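SA0254 protein (Staphylococcus aureus subsp. aureus, PDB 2OOI) is of unknown function but carries a UTRA domain, the effector-binding module of HutC-type GntR regulators, and so probably senses a small molecule. Local coordinates at the interface of chains A and B. Sequence-based numbering; all coordinates share one arbitrary frame. Chains: chain A/B, SA0254 protein.

The interface of chains A and B. Residues chain A 2, 155-157; chain B 104-107.
The ring of B:Phe106 takes the CB of A:Phe156 over the middle of one face, 3.6 Å from the ring centroid, a CH-pi contact; a chi1 of 66° sets CG of B:Phe106 between its backbone N and carbonyl carbon and turns that face to the CB. The ring of A:Phe156 in turn meets the backbone O of B:Phe106 at its edge, in plane. Across the paired strands, A:Tyr157 CD1 lies toward the rim of one face of the B:Phe105 ring, 3.5 Å from B:Phe105 CE1, while NE of A:Arg2 sits in plane at the edge of the same ring. The guanidinium stands steeply to that ring, the planes 75° apart, with CD1 of B:Phe105 near the rim of one face and OE1 of A:Gln155 beyond the other. The side chains of A:Gln155 and B:Asn107 lie alongside, pointing the same way, with their amide planes 44° apart.

Strands 155-160 of chain A and 99-110 of chain B pair antiparallel. A:Phe156 N donates to B:Phe106 O (2.9 Å), and B:Phe106 N returns a bond to A:Phe156 O (3.0 Å). A:Phe156 O also accepts from A:Arg2 NE (3.1 Å), which reaches it from the face opposite B:Phe106 N. A:Arg2, near the start of the construct, thereby probably helps hold strand 155-160 where it pairs with the partner's strand. Repeated by two-fold symmetry, this inter-chain strand pairing plausibly joins the two copies into a dimer.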
loop_
_atom_site.group_PDB
_atom_site.type_symbol
_atom_site.label_atom_id
_atom_site.label_comp_id
_atom_site.label_asym_id
_atom_site.label_seq_id
_atom_site.Cartn_x
_atom_site.Cartn_y
_atom_site.Cartn_z
ATOM N N ARG A 2 11.723 -4.814 -4.658
ATOM C CA ARG A 2 10.469 -4.317 -4.085
ATOM C C ARG A 2 10.439 -2.823 -3.791
ATOM O O ARG A 2 11.373 -2.274 -3.261
ATOM C CB ARG A 2 10.207 -5.090 -2.796
ATOM C CG ARG A 2 8.779 -5.445 -2.552
ATOM C CD ARG A 2 8.575 -6.926 -2.172
ATOM N NE ARG A 2 7.145 -7.242 -2.150
ATOM C CZ ARG A 2 6.622 -8.457 -2.231
ATOM N NH1 ARG A 2 7.398 -9.522 -2.339
ATOM N NH2 ARG A 2 5.299 -8.596 -2.208
ATOM N N GLN A 155 5.610 -4.371 -6.925
ATOM C CA GLN A 155 5.615 -5.184 -5.705
ATOM C C GLN A 155 6.019 -4.244 -4.601
ATOM O O GLN A 155 6.938 -3.504 -4.782
ATOM C CB GLN A 155 6.656 -6.270 -5.834
ATOM C CG GLN A 155 6.602 -7.030 -7.162
ATOM C CD GLN A 155 5.357 -7.899 -7.261
ATOM O OE1 GLN A 155 5.033 -8.658 -6.318
ATOM N NE2 GLN A 155 4.645 -7.803 -8.400
ATOM N N PHE A 156 5.326 -4.236 -3.476
ATOM C CA PHE A 156 5.524 -3.194 -2.473
ATOM C C PHE A 156 5.897 -3.761 -1.126
ATOM O O PHE A 156 5.611 -4.928 -0.820
ATOM C CB PHE A 156 4.260 -2.342 -2.318
ATOM C CG PHE A 156 3.833 -1.659 -3.591
ATOM C CD1 PHE A 156 3.078 -2.333 -4.550
ATOM C CD2 PHE A 156 4.193 -0.340 -3.845
ATOM C CE1 PHE A 156 2.684 -1.688 -5.729
ATOM C CE2 PHE A 156 3.803 0.289 -5.006
ATOM C CZ PHE A 156 3.054 -0.379 -5.951
ATOM N N TYR A 157 6.527 -2.918 -0.318
ATOM C CA TYR A 157 6.989 -3.300 0.991
ATOM C C TYR A 157 6.897 -2.140 1.938
ATOM O O TYR A 157 7.118 -1.008 1.556
ATOM C CB TYR A 157 8.443 -3.769 0.936
ATOM C CG TYR A 157 9.057 -3.861 2.314
ATOM C CD1 TYR A 157 8.639 -4.846 3.208
ATOM C CD2 TYR A 157 10.025 -2.946 2.743
ATOM C CE1 TYR A 157 9.175 -4.939 4.497
ATOM C CE2 TYR A 157 10.571 -3.021 4.021
ATOM C CZ TYR A 157 10.143 -4.030 4.902
ATOM O OH TYR A 157 10.662 -4.138 6.177
ATOM N N ILE B 104 5.465 -5.590 6.102
ATOM C CA ILE B 104 4.288 -5.636 5.254
ATOM C C ILE B 104 4.709 -5.745 3.796
ATOM O O ILE B 104 5.589 -5.025 3.340
ATOM C CB ILE B 104 3.482 -4.382 5.432
ATOM C CG1 ILE B 104 2.815 -4.376 6.806
ATOM C CG2 ILE B 104 2.457 -4.262 4.327
ATOM C CD1 ILE B 104 2.406 -2.986 7.284
ATOM N N PHE B 105 4.069 -6.643 3.065
ATOM C CA PHE B 105 4.332 -6.801 1.647
ATOM C C PHE B 105 3.003 -6.721 0.926
ATOM O O PHE B 105 2.053 -7.360 1.353
ATOM C CB PHE B 105 5.002 -8.150 1.371
ATOM C CG PHE B 105 6.289 -8.351 2.127
ATOM C CD1 PHE B 105 7.514 -8.031 1.547
ATOM C CD2 PHE B 105 6.280 -8.813 3.429
ATOM C CE1 PHE B 105 8.720 -8.196 2.259
ATOM C CE2 PHE B 105 7.468 -8.984 4.125
ATOM C CZ PHE B 105 8.692 -8.670 3.536
ATOM N N PHE B 106 2.891 -5.933 -0.148
ATOM C CA PHE B 106 1.661 -6.028 -0.931
ATOM C C PHE B 106 1.817 -5.899 -2.433
ATOM O O PHE B 106 2.692 -5.200 -2.932
ATOM C CB PHE B 106 0.595 -5.103 -0.372
ATOM C CG PHE B 106 0.910 -3.630 -0.489
ATOM C CD1 PHE B 106 0.606 -2.926 -1.664
ATOM C CD2 PHE B 106 1.402 -2.921 0.610
ATOM C CE1 PHE B 106 0.848 -1.564 -1.767
ATOM C CE2 PHE B 106 1.666 -1.560 0.517
ATOM C CZ PHE B 106 1.371 -0.870 -0.677
ATOM N N ASN B 107 0.978 -6.622 -3.162
ATOM C CA ASN B 107 0.902 -6.431 -4.601
ATOM C C ASN B 107 -0.514 -6.607 -5.102
ATOM O O ASN B 107 -1.381 -7.036 -4.364
ATOM C CB ASN B 107 1.850 -7.369 -5.309
ATOM C CG ASN B 107 1.545 -8.803 -5.030
ATOM O OD1 ASN B 107 0.411 -9.295 -5.277
ATOM N ND2 ASN B 107 2.532 -9.498 -4.506
#